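Local coordinates for actin-binding protein (Saccharomyces cerevisiae, PDB 1HQZ) that binds actin filaments but not monomers, here its N-terminal cofilin-homology domain, and recruits the Arp2/3 complex to filament sides, where its actin binding is needed for activation, at residues A[116-121]-A[132-137]. Numbering follows the deposited sequence.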
loop_
_atom_site.group_PDB
_atom_site.type_symbol
_atom_site.label_atom_id
_atom_site.label_comp_id
_atom_site.label_asym_id
_atom_site.label_seq_id
_atom_site.Cartn_x
_atom_site.Cartn_y
_atom_site.Cartn_z
ATOM N N VAL A 116 9.951 1.926 -3.181
ATOM C CA VAL A 116 9.432 3.287 -3.088
ATOM C C VAL A 116 8.338 3.398 -2.028
ATOM O O VAL A 116 7.461 2.534 -1.932
ATOM C CB VAL A 116 8.842 3.733 -4.430
ATOM C CG1 VAL A 116 8.355 5.170 -4.332
ATOM C CG2 VAL A 116 9.885 3.605 -5.522
ATOM N N GLN A 117 8.406 4.464 -1.235
ATOM C CA GLN A 117 7.425 4.714 -0.188
ATOM C C GLN A 117 6.825 6.094 -0.397
ATOM O O GLN A 117 7.544 7.086 -0.435
ATOM C CB GLN A 117 8.069 4.660 1.202
ATOM C CG GLN A 117 7.071 4.940 2.318
ATOM C CD GLN A 117 7.676 4.916 3.717
ATOM O OE1 GLN A 117 6.955 5.021 4.703
ATOM N NE2 GLN A 117 8.989 4.781 3.809
ATOM N N VAL A 118 5.501 6.147 -0.514
ATOM C CA VAL A 118 4.787 7.390 -0.732
ATOM C C VAL A 118 3.668 7.613 0.281
ATOM O O VAL A 118 3.003 6.675 0.708
ATOM C CB VAL A 118 4.158 7.432 -2.158
ATOM C CG1 VAL A 118 3.260 8.654 -2.300
ATOM C CG2 VAL A 118 5.255 7.488 -3.214
ATOM N N THR A 119 3.484 8.869 0.668
ATOM C CA THR A 119 2.422 9.258 1.581
ATOM C C THR A 119 1.399 9.988 0.697
ATOM O O THR A 119 1.755 10.879 -0.084
ATOM C CB THR A 119 2.932 10.200 2.688
ATOM O OG1 THR A 119 3.766 9.468 3.602
ATOM C CG2 THR A 119 1.756 10.797 3.456
ATOM N N ALA A 120 0.135 9.587 0.797
ATOM C CA ALA A 120 -0.911 10.196 -0.015
ATOM C C ALA A 120 -2.133 10.590 0.804
ATOM O O ALA A 120 -2.448 9.949 1.801
ATOM C CB ALA A 120 -1.316 9.232 -1.121
ATOM N N ARG A 121 -2.821 11.637 0.358
ATOM C CA ARG A 121 -4.020 12.157 1.018
ATOM C C ARG A 121 -5.229 12.171 0.086
ATOM O O ARG A 121 -6.368 12.092 0.539
ATOM C CB ARG A 121 -3.784 13.581 1.500
ATOM C CG ARG A 121 -2.919 13.709 2.724
ATOM C CD ARG A 121 -2.677 15.177 3.027
ATOM N NE ARG A 121 -3.905 15.962 2.909
ATOM C CZ ARG A 121 -4.086 16.938 2.026
ATOM N NH1 ARG A 121 -3.115 17.262 1.180
ATOM N NH2 ARG A 121 -5.246 17.583 1.979
ATOM N N LEU A 132 5.233 6.281 -11.520
ATOM C CA LEU A 132 6.016 5.393 -12.369
ATOM C C LEU A 132 7.433 5.950 -12.492
ATOM O O LEU A 132 8.395 5.205 -12.694
ATOM C CB LEU A 132 5.362 5.252 -13.752
ATOM C CG LEU A 132 4.030 4.486 -13.793
ATOM C CD1 LEU A 132 3.507 4.444 -15.212
ATOM C CD2 LEU A 132 4.226 3.071 -13.269
ATOM N N MET A 133 7.554 7.267 -12.349
ATOM C CA MET A 133 8.851 7.932 -12.424
ATOM C C MET A 133 9.645 7.659 -11.155
ATOM O O MET A 133 10.839 7.357 -11.210
ATOM C CB MET A 133 8.670 9.435 -12.582
ATOM C CG MET A 133 9.974 10.177 -12.688
ATOM S SD MET A 133 9.715 11.943 -12.638
ATOM C CE MET A 133 9.729 12.212 -10.836
ATOM N N LYS A 134 8.975 7.779 -10.011
ATOM C CA LYS A 134 9.614 7.523 -8.723
ATOM C C LYS A 134 10.075 6.072 -8.659
ATOM O O LYS A 134 11.144 5.767 -8.126
ATOM C CB LYS A 134 8.641 7.803 -7.574
ATOM C CG LYS A 134 8.294 9.264 -7.419
ATOM C CD LYS A 134 7.542 9.517 -6.125
ATOM C CE LYS A 134 7.243 10.995 -5.934
ATOM N NZ LYS A 134 6.863 11.268 -4.515
ATOM N N ILE A 135 9.263 5.178 -9.218
ATOM C CA ILE A 135 9.580 3.756 -9.226
ATOM C C ILE A 135 10.813 3.518 -10.093
ATOM O O ILE A 135 11.723 2.769 -9.723
ATOM C CB ILE A 135 8.364 2.943 -9.744
ATOM C CG1 ILE A 135 7.276 2.921 -8.666
ATOM C CG2 ILE A 135 8.780 1.535 -10.128
ATOM C CD1 ILE A 135 5.995 2.271 -9.094
ATOM N N SER A 136 10.850 4.178 -11.239
ATOM C CA SER A 136 11.971 4.042 -12.147
ATOM C C SER A 136 13.281 4.575 -11.554
ATOM O O SER A 136 14.336 3.996 -11.799
ATOM C CB SER A 136 11.661 4.753 -13.465
ATOM O OG SER A 136 12.772 4.673 -14.338
ATOM N N ASN A 137 13.213 5.652 -10.771
ATOM C CA ASN A 137 14.405 6.238 -10.141
ATOM C C ASN A 137 14.744 5.649 -8.760
ATOM O O ASN A 137 15.636 6.146 -8.062
ATOM C CB ASN A 137 14.245 7.754 -9.978
ATOM C CG ASN A 137 14.228 8.487 -11.303
ATOM O OD1 ASN A 137 14.963 8.136 -12.227
ATOM N ND2 ASN A 137 13.400 9.522 -11.400
#
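An edge strand of the ADF-homology sheet, 116-120, packs here against the last turn of the C-terminal helix 128-136. Val116 is central to the contact and takes part in two of its three residue pairs. Val116 CG2 sits on the helix backbone, 3.6 Å from Lys134 O and 3.7 Å from Ile135 CA. Val116 CG2 also meets Ile135 CG1 at 4.1 Å. The other branch, Val116 CG1, lies 4.2 Å from Lys134 CB. With CG1 opposite the backbone N (chi1 -178°), Val116 sets CG2 beside its own backbone N, against the Lys134 carbonyl and Ile135, while CG1 meets Lys134 CB. The Lys134 side chain lies across Val116, nearly perpendicular to it. It stays straight from CG outward and runs out over the strand, where Lys134 CD comes 4.2 Å from Val118 CG2. The aliphatic part of the lysine therefore covers two valines on the same strand face, with its partly exposed chain at the border of the contact.

Contact between the two segments is apolar apart from the Lys134 carbonyl O that Val116 CG2 touches, and it is small, burying 160 Å² in all. The strand and helix run roughly antiparallel, at 146°, with their axes 9.1 Å apart at the closest point. Ile135 reaches past Val116 into the core, where it touches Ile82, Val71 and Pro73. Its carbonyl O accepts a hydrogen bond from Lys80 NZ, which ties the helix end to the start of strand 80-86. On the other face of the sheet, Gln117 and Thr119 pack on helix 93-110. Strand 116-120 thus lies between two helices, one on each face, as in the alpha/beta sandwich of the ADF/cofilin fold.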